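Local coordinates for protein Nrps/pks (Streptomyces albus, PDB 4OPF) that serves as a ketosynthase domain of the AT-less oxazolomycin synthase, in a family whose members typically extend polyketide chains by decarboxylative Claisen condensation, at residues 13-17 / 86-91; 109-115 / 152-157; 221-225 / 329-335; 304-308 / 365-370; 346-350 / 389-393. All blocks are in the same frame, centred on the assembly; numbering follows the deposited sequence.

Contact 1 (13-17 / 86-91)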
# COMPACT_ATOMS: atom_id res chain seq x y z
N GLY A 13 -12.42 -12.92 12.24
CA GLY A 13 -13.77 -12.61 11.91
C GLY A 13 -13.90 -12.32 10.44
O GLY A 13 -12.93 -11.91 9.80
N MSE A 14 -15.10 -12.56 9.90
CA MSE A 14 -15.30 -12.35 8.49
C MSE A 14 -16.73 -12.17 8.17
O MSE A 14 -17.59 -12.71 8.84
CB MSE A 14 -14.75 -13.53 7.69
CG MSE A 14 -15.36 -14.86 8.15
SE MSE A 14 -14.43 -16.43 7.29
CE MSE A 14 -13.58 -15.53 5.92
N SER A 15 -16.97 -11.47 7.09
CA SER A 15 -18.29 -11.26 6.55
C SER A 15 -18.15 -11.05 5.08
O SER A 15 -17.08 -10.71 4.57
CB SER A 15 -18.92 -10.01 7.12
OG SER A 15 -20.33 -10.05 6.80
N GLY A 16 -19.24 -11.23 4.38
CA GLY A 16 -19.26 -10.94 2.94
C GLY A 16 -20.60 -11.15 2.26
O GLY A 16 -21.52 -11.66 2.88
N ARG A 17 -20.68 -10.75 1.00
CA ARG A 17 -21.91 -10.77 0.25
C ARG A 17 -21.53 -10.94 -1.20
O ARG A 17 -20.70 -10.20 -1.67
CB ARG A 17 -22.61 -9.42 0.46
CG ARG A 17 -24.03 -9.42 0.11
CD ARG A 17 -24.78 -8.12 0.41
NE ARG A 17 -24.41 -7.54 1.71
CZ ARG A 17 -25.01 -6.45 2.25
NH1 ARG A 17 -24.61 -5.98 3.42
NH2 ARG A 17 -26.03 -5.84 1.61
N GLU A 86 -21.34 -1.49 6.31
CA GLU A 86 -22.18 -2.60 6.78
C GLU A 86 -21.37 -3.85 6.95
O GLU A 86 -21.47 -4.51 7.98
CB GLU A 86 -23.32 -2.99 5.81
CG GLU A 86 -24.46 -2.07 5.75
CD GLU A 86 -25.66 -2.63 4.96
OE1 GLU A 86 -25.64 -3.77 4.41
OE2 GLU A 86 -26.67 -1.87 4.88
N GLU A 87 -20.65 -4.22 5.92
CA GLU A 87 -19.94 -5.50 6.01
C GLU A 87 -18.82 -5.48 7.04
O GLU A 87 -18.51 -6.52 7.60
CB GLU A 87 -19.38 -5.91 4.68
CG GLU A 87 -20.46 -6.31 3.72
CD GLU A 87 -21.25 -7.54 4.21
OE1 GLU A 87 -20.70 -8.51 4.82
OE2 GLU A 87 -22.45 -7.50 3.96
N THR A 88 -18.18 -4.34 7.26
CA THR A 88 -17.16 -4.26 8.31
C THR A 88 -17.85 -4.43 9.66
O THR A 88 -17.35 -5.19 10.49
CB THR A 88 -16.36 -2.96 8.22
OG1 THR A 88 -15.72 -2.90 6.94
CG2 THR A 88 -15.36 -2.86 9.38
N LEU A 89 -18.98 -3.75 9.88
CA LEU A 89 -19.75 -3.98 11.08
C LEU A 89 -20.07 -5.47 11.26
O LEU A 89 -19.91 -6.00 12.36
CB LEU A 89 -21.02 -3.17 11.10
CG LEU A 89 -21.94 -3.42 12.29
CD1 LEU A 89 -21.29 -3.06 13.63
CD2 LEU A 89 -23.20 -2.64 12.06
N PHE A 90 -20.49 -6.14 10.19
CA PHE A 90 -20.83 -7.53 10.30
C PHE A 90 -19.62 -8.41 10.56
O PHE A 90 -19.73 -9.45 11.22
CB PHE A 90 -21.59 -8.03 9.06
CG PHE A 90 -22.92 -7.34 8.79
CD1 PHE A 90 -23.61 -6.67 9.77
CD2 PHE A 90 -23.45 -7.35 7.52
CE1 PHE A 90 -24.82 -6.02 9.49
CE2 PHE A 90 -24.66 -6.71 7.23
CZ PHE A 90 -25.34 -6.05 8.22
N ALA A 91 -18.45 -8.05 10.06
CA ALA A 91 -17.26 -8.82 10.38
C ALA A 91 -16.88 -8.69 11.84
O ALA A 91 -16.47 -9.65 12.47
CB ALA A 91 -16.10 -8.42 9.50
O HOH W 1 -27.13 -3.14 2.04

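Contact 2 (109-115 / 152-157)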
# COMPACT_ATOMS: atom_id res chain seq x y z
N VAL A 109 -6.57 -0.53 8.23
CA VAL A 109 -7.62 -0.78 7.28
C VAL A 109 -7.00 -0.82 5.89
O VAL A 109 -6.36 0.13 5.46
CB VAL A 109 -8.65 0.33 7.33
CG1 VAL A 109 -9.74 0.16 6.27
CG2 VAL A 109 -9.28 0.38 8.70
N TYR A 110 -7.19 -1.91 5.18
CA TYR A 110 -6.59 -2.14 3.89
C TYR A 110 -7.66 -2.61 2.95
O TYR A 110 -8.21 -3.70 3.14
CB TYR A 110 -5.48 -3.21 4.01
CG TYR A 110 -4.43 -2.79 5.03
CD1 TYR A 110 -3.38 -1.95 4.68
CD2 TYR A 110 -4.58 -3.10 6.35
CE1 TYR A 110 -2.43 -1.55 5.64
CE2 TYR A 110 -3.65 -2.71 7.29
CZ TYR A 110 -2.59 -1.92 6.93
OH TYR A 110 -1.69 -1.52 7.90
N VAL A 111 -8.00 -1.79 1.96
CA VAL A 111 -9.12 -2.09 1.09
C VAL A 111 -8.70 -2.25 -0.34
O VAL A 111 -7.97 -1.42 -0.85
CB VAL A 111 -10.16 -0.94 1.12
CG1 VAL A 111 -11.32 -1.16 0.16
CG2 VAL A 111 -10.68 -0.79 2.53
N GLY A 112 -9.17 -3.32 -0.98
CA GLY A 112 -8.99 -3.46 -2.41
C GLY A 112 -10.26 -3.01 -3.09
O GLY A 112 -11.33 -3.53 -2.85
N GLY A 113 -10.15 -2.03 -3.94
CA GLY A 113 -11.32 -1.49 -4.55
C GLY A 113 -11.01 -0.29 -5.42
O GLY A 113 -9.94 0.32 -5.33
N ARG A 114 -11.94 -0.00 -6.31
CA ARG A 114 -11.75 1.04 -7.30
C ARG A 114 -12.65 2.19 -6.92
O ARG A 114 -13.86 2.05 -6.86
CB ARG A 114 -12.13 0.54 -8.71
CG ARG A 114 -12.01 1.61 -9.81
CD ARG A 114 -11.91 1.01 -11.21
NE ARG A 114 -10.66 0.22 -11.37
CZ ARG A 114 -10.56 -1.12 -11.40
NH1 ARG A 114 -11.64 -1.91 -11.27
NH2 ARG A 114 -9.36 -1.70 -11.53
N SER A 115 -12.03 3.31 -6.67
CA SER A 115 -12.67 4.50 -6.21
C SER A 115 -13.28 5.16 -7.41
O SER A 115 -12.77 5.04 -8.51
CB SER A 115 -11.59 5.42 -5.64
OG SER A 115 -10.77 4.68 -4.72
N PRO A 152 -2.75 2.55 10.02
CA PRO A 152 -2.78 3.02 8.63
C PRO A 152 -4.04 2.65 7.89
O PRO A 152 -4.61 1.57 8.15
CB PRO A 152 -1.54 2.35 7.98
CG PRO A 152 -0.73 1.84 9.11
CD PRO A 152 -1.64 1.60 10.27
N SER A 153 -4.50 3.52 7.00
CA SER A 153 -5.74 3.33 6.31
C SER A 153 -5.47 3.51 4.85
O SER A 153 -5.20 4.63 4.45
CB SER A 153 -6.71 4.40 6.73
OG SER A 153 -8.04 4.17 6.27
N THR A 154 -5.52 2.45 4.06
CA THR A 154 -5.10 2.52 2.67
C THR A 154 -5.97 1.74 1.72
O THR A 154 -6.54 0.69 2.05
CB THR A 154 -3.62 2.02 2.49
OG1 THR A 154 -3.47 0.76 3.06
CG2 THR A 154 -2.61 2.90 3.24
N VAL A 155 -6.09 2.26 0.52
CA VAL A 155 -6.81 1.63 -0.52
C VAL A 155 -5.82 1.28 -1.63
O VAL A 155 -5.01 2.14 -2.01
CB VAL A 155 -7.83 2.60 -1.15
CG1 VAL A 155 -8.55 1.92 -2.31
CG2 VAL A 155 -8.86 3.03 -0.16
N VAL A 156 -5.99 0.10 -2.22
CA VAL A 156 -5.22 -0.29 -3.39
C VAL A 156 -6.11 -0.72 -4.52
O VAL A 156 -7.11 -1.40 -4.33
CB VAL A 156 -4.17 -1.37 -3.07
CG1 VAL A 156 -3.13 -0.78 -2.14
CG2 VAL A 156 -4.77 -2.54 -2.38
N ASP A 157 -5.73 -0.31 -5.72
CA ASP A 157 -6.40 -0.83 -6.92
C ASP A 157 -5.39 -1.50 -7.90
O ASP A 157 -4.64 -0.81 -8.57
CB ASP A 157 -7.19 0.26 -7.62
CG ASP A 157 -7.83 -0.24 -8.91
OD1 ASP A 157 -7.79 -1.48 -9.27
OD2 ASP A 157 -8.44 0.65 -9.54

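Contact 3 (221-225 / 329-335)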
# COMPACT_ATOMS: atom_id res chain seq x y z
N PHE A 221 -15.30 -13.89 -18.16
CA PHE A 221 -16.52 -14.12 -17.34
C PHE A 221 -17.48 -12.96 -17.37
O PHE A 221 -17.12 -11.88 -17.82
CB PHE A 221 -16.10 -14.38 -15.90
CG PHE A 221 -15.41 -15.68 -15.73
CD1 PHE A 221 -16.16 -16.85 -15.52
CD2 PHE A 221 -14.03 -15.75 -15.81
CE1 PHE A 221 -15.52 -18.08 -15.38
CE2 PHE A 221 -13.37 -16.97 -15.66
CZ PHE A 221 -14.11 -18.14 -15.45
N THR A 222 -18.70 -13.20 -16.88
CA THR A 222 -19.59 -12.10 -16.52
C THR A 222 -18.94 -11.26 -15.39
O THR A 222 -18.59 -11.80 -14.35
CB THR A 222 -20.97 -12.58 -16.01
OG1 THR A 222 -21.35 -13.78 -16.67
CG2 THR A 222 -22.08 -11.48 -16.27
N PRO A 223 -18.77 -9.96 -15.62
CA PRO A 223 -18.45 -9.10 -14.48
C PRO A 223 -19.52 -9.24 -13.41
O PRO A 223 -20.70 -9.45 -13.72
CB PRO A 223 -18.42 -7.69 -15.07
CG PRO A 223 -18.18 -7.89 -16.54
CD PRO A 223 -18.95 -9.17 -16.86
N ALA A 224 -19.07 -9.20 -12.16
CA ALA A 224 -19.90 -9.42 -11.02
C ALA A 224 -19.57 -8.43 -9.88
O ALA A 224 -18.53 -7.79 -9.86
CB ALA A 224 -19.70 -10.82 -10.52
N GLU A 225 -20.44 -8.40 -8.90
CA GLU A 225 -20.31 -7.56 -7.74
C GLU A 225 -19.91 -8.46 -6.61
O GLU A 225 -20.02 -9.68 -6.70
CB GLU A 225 -21.62 -6.86 -7.46
CG GLU A 225 -21.95 -5.90 -8.57
CD GLU A 225 -23.19 -5.07 -8.27
OE1 GLU A 225 -24.17 -5.59 -7.65
OE2 GLU A 225 -23.17 -3.88 -8.68
N PRO A 329 -16.91 -19.66 -11.91
CA PRO A 329 -18.12 -20.24 -12.52
C PRO A 329 -19.34 -20.14 -11.60
O PRO A 329 -20.45 -20.16 -12.09
CB PRO A 329 -17.73 -21.70 -12.73
CG PRO A 329 -16.24 -21.67 -12.78
CD PRO A 329 -15.86 -20.66 -11.73
N ASN A 330 -19.16 -19.99 -10.28
CA ASN A 330 -20.26 -19.86 -9.36
C ASN A 330 -20.81 -18.42 -9.27
O ASN A 330 -22.01 -18.24 -9.14
CB ASN A 330 -19.85 -20.24 -7.95
CG ASN A 330 -19.23 -21.64 -7.85
OD1 ASN A 330 -18.05 -21.86 -8.17
ND2 ASN A 330 -20.01 -22.57 -7.34
N ILE A 331 -19.93 -17.42 -9.26
CA ILE A 331 -20.38 -16.04 -9.02
C ILE A 331 -19.93 -15.01 -10.03
O ILE A 331 -20.24 -13.83 -9.85
CB ILE A 331 -19.92 -15.53 -7.66
CG1 ILE A 331 -18.42 -15.44 -7.60
CG2 ILE A 331 -20.49 -16.41 -6.54
CD1 ILE A 331 -17.89 -14.81 -6.30
N GLY A 332 -19.28 -15.44 -11.11
CA GLY A 332 -18.68 -14.54 -12.11
C GLY A 332 -17.34 -13.98 -11.64
O GLY A 332 -16.73 -14.54 -10.74
N HIS A 333 -16.90 -12.86 -12.23
CA HIS A 333 -15.61 -12.25 -11.92
C HIS A 333 -15.83 -10.94 -11.14
O HIS A 333 -16.14 -9.92 -11.73
CB HIS A 333 -14.86 -11.93 -13.22
CG HIS A 333 -13.41 -11.60 -13.01
ND1 HIS A 333 -12.93 -11.00 -11.87
CD2 HIS A 333 -12.33 -11.78 -13.81
CE1 HIS A 333 -11.62 -10.84 -11.96
NE2 HIS A 333 -11.23 -11.32 -13.13
N PRO A 334 -15.67 -10.96 -9.80
CA PRO A 334 -15.95 -9.75 -8.99
C PRO A 334 -14.84 -8.69 -8.97
O PRO A 334 -14.76 -7.95 -8.00
CB PRO A 334 -16.20 -10.30 -7.58
CG PRO A 334 -15.82 -11.73 -7.60
CD PRO A 334 -15.28 -12.11 -8.97
N GLN A 335 -14.05 -8.60 -10.03
CA GLN A 335 -13.01 -7.60 -10.20
C GLN A 335 -12.16 -7.41 -8.90
O GLN A 335 -11.53 -8.36 -8.44
CB GLN A 335 -13.65 -6.30 -10.68
CG GLN A 335 -14.77 -6.50 -11.68
CD GLN A 335 -14.26 -6.85 -13.06
OE1 GLN A 335 -13.41 -6.13 -13.60
NE2 GLN A 335 -14.76 -7.95 -13.64

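Contact 4 (304-308 / 365-370)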
# COMPACT_ATOMS: atom_id res chain seq x y z
N LEU A 304 -3.40 -22.33 -19.46
CA LEU A 304 -2.39 -23.36 -19.62
C LEU A 304 -1.09 -22.99 -18.89
O LEU A 304 -0.47 -23.81 -18.25
CB LEU A 304 -2.11 -23.54 -21.10
CG LEU A 304 -1.03 -24.56 -21.42
CD1 LEU A 304 -1.49 -25.93 -20.94
CD2 LEU A 304 -0.72 -24.54 -22.92
N ILE A 305 -0.68 -21.75 -19.04
CA ILE A 305 0.48 -21.25 -18.32
C ILE A 305 0.31 -21.44 -16.82
O ILE A 305 1.25 -21.92 -16.13
CB ILE A 305 0.74 -19.78 -18.68
CG1 ILE A 305 1.37 -19.75 -20.09
CG2 ILE A 305 1.61 -19.10 -17.62
CD1 ILE A 305 1.41 -18.38 -20.71
N GLU A 306 -0.87 -21.10 -16.33
CA GLU A 306 -1.13 -21.26 -14.91
C GLU A 306 -0.99 -22.69 -14.45
O GLU A 306 -0.39 -22.95 -13.41
CB GLU A 306 -2.48 -20.68 -14.45
CG GLU A 306 -2.65 -20.90 -12.96
CD GLU A 306 -3.91 -20.29 -12.28
OE1 GLU A 306 -4.93 -20.05 -13.01
OE2 GLU A 306 -3.86 -20.10 -10.99
N LEU A 307 -1.59 -23.62 -15.18
CA LEU A 307 -1.54 -25.04 -14.79
C LEU A 307 -0.10 -25.60 -14.79
O LEU A 307 0.29 -26.32 -13.90
CB LEU A 307 -2.39 -25.88 -15.74
CG LEU A 307 -3.90 -25.65 -15.65
CD1 LEU A 307 -4.54 -26.56 -16.67
CD2 LEU A 307 -4.51 -25.95 -14.31
N LYS A 308 0.70 -25.23 -15.77
CA LYS A 308 2.10 -25.65 -15.80
C LYS A 308 2.87 -25.02 -14.68
O LYS A 308 3.75 -25.64 -14.13
CB LYS A 308 2.73 -25.26 -17.12
CG LYS A 308 2.15 -26.07 -18.27
CD LYS A 308 2.82 -25.71 -19.59
CE LYS A 308 2.23 -26.54 -20.73
NZ LYS A 308 2.72 -26.14 -22.09
N LEU A 365 -7.86 -28.63 -22.13
CA LEU A 365 -7.09 -27.79 -23.03
C LEU A 365 -6.31 -28.72 -23.94
O LEU A 365 -6.25 -29.92 -23.68
CB LEU A 365 -6.17 -26.86 -22.23
CG LEU A 365 -6.84 -25.83 -21.31
CD1 LEU A 365 -8.12 -25.25 -21.92
CD2 LEU A 365 -7.14 -26.45 -19.96
N GLU A 366 -5.69 -28.17 -24.97
CA GLU A 366 -5.18 -28.99 -26.07
C GLU A 366 -3.71 -29.37 -25.90
O GLU A 366 -3.25 -30.34 -26.52
CB GLU A 366 -5.37 -28.25 -27.39
CG GLU A 366 -5.40 -29.13 -28.62
CD GLU A 366 -5.31 -28.29 -29.88
OE1 GLU A 366 -6.04 -27.29 -29.97
OE2 GLU A 366 -4.49 -28.62 -30.76
N HIS A 367 -2.98 -28.63 -25.08
CA HIS A 367 -1.54 -28.85 -24.93
C HIS A 367 -1.15 -29.15 -23.48
O HIS A 367 -0.09 -28.74 -22.99
CB HIS A 367 -0.76 -27.65 -25.52
CG HIS A 367 -0.95 -27.48 -27.01
ND1 HIS A 367 -1.65 -26.42 -27.55
CD2 HIS A 367 -0.56 -28.24 -28.06
CE1 HIS A 367 -1.67 -26.53 -28.87
NE2 HIS A 367 -1.01 -27.62 -29.20
N PHE A 368 -2.03 -29.91 -22.80
CA PHE A 368 -1.83 -30.27 -21.40
C PHE A 368 -2.39 -31.65 -21.07
O PHE A 368 -3.60 -31.86 -21.14
CB PHE A 368 -2.50 -29.23 -20.48
CG PHE A 368 -2.19 -29.43 -19.02
CD1 PHE A 368 -0.97 -29.03 -18.48
CD2 PHE A 368 -3.12 -30.02 -18.18
CE1 PHE A 368 -0.68 -29.23 -17.14
CE2 PHE A 368 -2.84 -30.22 -16.83
CZ PHE A 368 -1.62 -29.82 -16.31
N ASP A 369 -1.51 -32.57 -20.67
CA ASP A 369 -1.93 -33.91 -20.27
C ASP A 369 -2.44 -33.95 -18.81
O ASP A 369 -1.64 -33.91 -17.86
CB ASP A 369 -0.77 -34.89 -20.50
CG ASP A 369 -1.22 -36.35 -20.60
OD1 ASP A 369 -2.44 -36.60 -20.82
OD2 ASP A 369 -0.35 -37.25 -20.47
N PHE A 370 -3.76 -34.01 -18.63
CA PHE A 370 -4.40 -34.18 -17.31
C PHE A 370 -4.36 -35.64 -16.80
O PHE A 370 -5.10 -36.01 -15.89
CB PHE A 370 -5.88 -33.73 -17.35
CG PHE A 370 -6.10 -32.27 -17.08
CD1 PHE A 370 -5.88 -31.76 -15.81
CD2 PHE A 370 -6.60 -31.42 -18.07
CE1 PHE A 370 -6.12 -30.42 -15.54
CE2 PHE A 370 -6.84 -30.09 -17.81
CZ PHE A 370 -6.60 -29.59 -16.54

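Contact 5 (346-350 / 389-393)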
# COMPACT_ATOMS: atom_id res chain seq x y z
N THR A 346 -11.88 -20.32 0.52
CA THR A 346 -10.86 -21.19 1.09
C THR A 346 -10.90 -21.24 2.60
O THR A 346 -10.70 -22.31 3.14
CB THR A 346 -9.48 -20.70 0.64
OG1 THR A 346 -9.46 -20.75 -0.78
CG2 THR A 346 -8.44 -21.60 1.12
N VAL A 347 -11.15 -20.11 3.29
CA VAL A 347 -11.27 -20.11 4.72
C VAL A 347 -12.46 -20.95 5.11
O VAL A 347 -12.38 -21.74 6.03
CB VAL A 347 -11.41 -18.68 5.30
CG1 VAL A 347 -11.86 -18.74 6.76
CG2 VAL A 347 -10.11 -17.90 5.09
N LEU A 348 -13.56 -20.80 4.41
CA LEU A 348 -14.72 -21.62 4.72
C LEU A 348 -14.48 -23.14 4.49
O LEU A 348 -14.94 -23.99 5.28
CB LEU A 348 -15.91 -21.15 3.90
CG LEU A 348 -16.46 -19.79 4.30
CD1 LEU A 348 -17.51 -19.36 3.29
CD2 LEU A 348 -17.10 -19.88 5.67
N MSE A 349 -13.79 -23.47 3.41
CA MSE A 349 -13.41 -24.87 3.14
C MSE A 349 -12.59 -25.43 4.26
O MSE A 349 -12.84 -26.54 4.70
CB MSE A 349 -12.63 -24.95 1.86
CG MSE A 349 -13.61 -24.98 0.67
SE MSE A 349 -12.59 -24.98 -1.02
CE MSE A 349 -11.31 -26.35 -0.49
N LEU A 350 -11.57 -24.68 4.70
CA LEU A 350 -10.66 -25.12 5.78
C LEU A 350 -11.38 -25.29 7.10
O LEU A 350 -11.25 -26.31 7.79
CB LEU A 350 -9.49 -24.13 5.94
CG LEU A 350 -8.48 -24.11 4.82
CD1 LEU A 350 -7.62 -22.85 4.92
CD2 LEU A 350 -7.58 -25.35 4.86
N LEU A 389 -4.40 -29.75 6.19
CA LEU A 389 -5.37 -28.68 6.01
C LEU A 389 -4.64 -27.38 5.62
O LEU A 389 -4.52 -26.47 6.43
CB LEU A 389 -6.19 -28.47 7.27
CG LEU A 389 -7.39 -29.36 7.44
CD1 LEU A 389 -7.93 -29.22 8.86
CD2 LEU A 389 -8.47 -28.99 6.42
N LEU A 390 -4.16 -27.34 4.39
CA LEU A 390 -3.50 -26.21 3.81
C LEU A 390 -4.04 -26.01 2.39
O LEU A 390 -4.26 -26.97 1.65
CB LEU A 390 -2.00 -26.43 3.73
CG LEU A 390 -1.25 -26.28 5.04
CD1 LEU A 390 -0.02 -27.15 5.05
CD2 LEU A 390 -0.78 -24.85 5.27
N ALA A 391 -4.27 -24.74 2.07
CA ALA A 391 -4.77 -24.29 0.79
C ALA A 391 -4.13 -22.97 0.36
O ALA A 391 -3.54 -22.25 1.17
CB ALA A 391 -6.29 -24.16 0.86
N ALA A 392 -4.18 -22.69 -0.92
CA ALA A 392 -3.60 -21.47 -1.47
C ALA A 392 -4.59 -20.80 -2.42
O ALA A 392 -5.56 -21.43 -2.90
CB ALA A 392 -2.31 -21.74 -2.17
N VAL A 393 -4.35 -19.51 -2.65
CA VAL A 393 -5.19 -18.65 -3.45
C VAL A 393 -4.30 -17.78 -4.30
O VAL A 393 -3.38 -17.18 -3.81
CB VAL A 393 -6.05 -17.73 -2.60
CG1 VAL A 393 -7.04 -16.97 -3.50
CG2 VAL A 393 -6.89 -18.52 -1.63

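Contact 1 (13-17 / 86-91)
E87 reaches out from the helix, chi1 and chi2 both m, and lays its carboxylate against S15 and R17. S15 OG donates to E87 OE1 at 2.5 Å, while E87 OE2 takes hydrogen bonds from R17 NE at 3.0 Å and R17 NH1 at 2.7 Å. From the adjacent residue, E86 OE1 accepts from R17 NH1 at 2.6 Å, almost in line. Both acidic oxygens approach the guanidinium at its edge, and the three charged residues form a salt-bridge network. Water 1 extends it by bridging R17 NH2 and E86 OE1, each 2.9 Å away; E86 has a further salt-bridge partner in R428.

On the G13 side of the segment the backbones come close. S15 CB sits 4.0 Å from A91 CB, and S15 OG lies 3.3 Å from F90 CB. G13 CA comes to 4.0 Å from A91 O, where a side chain would collide with that carbonyl. The axes approach to 6.6 Å and run roughly antiparallel, at 145°. M14, a selenomethionine, has its CA-to-CB bond directed away from the helix, and its side chain touches I344 and V347 of helix 338-352. Strand 9-17 thus has helices on both faces, as expected of the layered alpha-beta-alpha-beta-alpha thiolase fold, with helix 79-95 in an outer layer.

Contact 2 (109-115 / 152-157)
V109 starts a parallel strand pairing: its N donates to P152 O at 2.9 Å, and its O accepts from T154 N at 2.8 Å. Y110 turns to the opposite face, where it shares a side of the sheet with T154. Its ring has P152 O over one face, and Y110 CD1 comes within 3.2 Å of T154 OG1. V111 repeats the V109 pattern, with V111 N bonded to T154 O at 2.9 Å and V111 O to V156 N at 2.8 Å; its side chain shares a face with V155. G112 pairs with V156. V156 O accepts from G113 N at 3.1 Å, the last backbone bond of the series. Beyond it, R114 NH2 closes a salt bridge with D157 OD1 at 2.8 Å, an oxygen that A159 N also holds, while S115 OG bonds to Q136 O.

Strand 107-112 lies between 153-156 and 181-188. Helix 138-147 covers the V109 and V155 face, helix 162-175 the Y110 and V156 face. Strand 153-156 is the outermost on this side within the chain, and V254, N256 and H169 of the second subunit pack against P152, S153 and T154, a subunit interface consistent with thiolase-fold dimers.

Contact 3 (221-225 / 329-335)
This is a loop-to-loop contact, pinned by a single backbone bridge, between the segment leading into strand 226-234 and the turn that follows helix 328-331. H333 N donates to T222 O at 2.9 Å in a nearly straight bond, and A224 N donates back to H333 O at 3.0 Å, so P223 faces H333 across the bridge. P334 CA adds a CA-H...O contact to A224 O at 3.4 Å.

The approach depends on small residues. G332 leaves the helix with positive phi, and a CB there would run into T222 O and crowd A224 CB; A224 CB itself lies only 3.1 Å from I331 O. F221 spans from H333 to the helix, with F221 CB 3.8 Å from H333 CB and F221 CE1 4.5 Å from P329 CD. Q335 folds back onto H333: Q335 NE2 donates to H333 O at 3.1 Å and Q335 N to H333 ND1 at 3.2 Å.

Residues 328-333 read K-P-N-I-G-H, the lysine-to-histidine signature of ketosynthases. The side chain of H333 touches C160, the cysteine of the T-A-C-S-S sequence, consistent with the active-site cleft where this family places its nucleophilic cysteine beside a histidine.

Contact 4 (304-308 / 365-370)
L365 aims its side chain at the helix, L365 CD2 lying 4.2 Å from L307 CD1. H367 contributes mainly backbone: H367 O has L304 CD1 at 3.7 Å and the aliphatic K308 CE at 3.9 Å. F368 makes the largest contribution from the loop. It enters the groove between L304, L307 and K308, with F368 CB 3.5 Å from L304 CD1, F368 CE1 4.0 Å from L307 CB and F368 CD1 4.3 Å from K308 CG. L307 CD1 sits over the ring face, 4.2 Å from the F368 centroid and 17° off its normal, a CH-pi contact. F370 also reaches L307, whose CD1 lies 3.7 Å from F370 CZ. L307 touches all three of L365, F368 and F370. No hydrogen bond crosses the segments. L304, L307 and K308, three and four residues apart, share one flank of the helix.

This is hydrophobic packing of a peripheral loop on helix 300-314, near the edge of the chain. I305 packs on helix 268-282, and E306 bonds to the backbone of N295 and A296 and touches strand 390-396. The loop continues toward strand 375-376, with F370 meeting the ring of F377.

Contact 5 (346-350 / 389-393)
Apolar contacts carry this helix-on-strand packing. T346 CG2 presses on A391 CB at 3.4 Å, a close approach that the small side chain of A391 permits. One turn later L350 covers the start of the strand: L350 CD2 is 4.1 Å from L389 CD2 and 4.4 Å from A391 CB. The spacing of four along the helix matches the alternation along the strand, where A391 and V393 point toward the helix and L390 and A392 away.

Against the backbone, L350 CD2 also rests 3.6 Å from L389 O and 4.0 Å from L390 N. Hydrogen bonds across the two segments are absent; T346 OG1 lies 3.5 Å from V393 CG2 and is satisfied within its own helix by G342 O. The axes run almost antiparallel, at 171° and 9.1 Å at closest approach, so the helix lies along the strand.

Strand 390-396 itself is hydrogen-bonded to its neighbours through pairs such as A391 with L407 and A392 with Y291, and T346 and L350 touch L407 as well. Helix 338-352 also meets M14 of strand 9-17 through V347, as expected of a buried helix in the middle layer of the five-layered thiolase fold, sandwiched between its two beta sheets.

Overall arrangement
From the N terminus, contact 1 closes first, bringing helix 79-95 back onto strand 9-17. Contact 2 follows in series, pairing strands 107-112 and 153-156 at the edge of the same sheet. Contact 3 makes the longest closure, joining the loop before strand 226-234 to the turn after helix 328-331. Contact 4 opens inside that span and ends beyond it, so 3 and 4 cross; contact 5 starts after contact 3 has closed and in turn crosses contact 4. Contacts 1 and 5, distant in sequence, touch in space: SE of the selenomethionine M14 packs on V347 CG1 at 3.5 Å. Contact 4 lies outermost, its centre about 37 Å from that of contact 1.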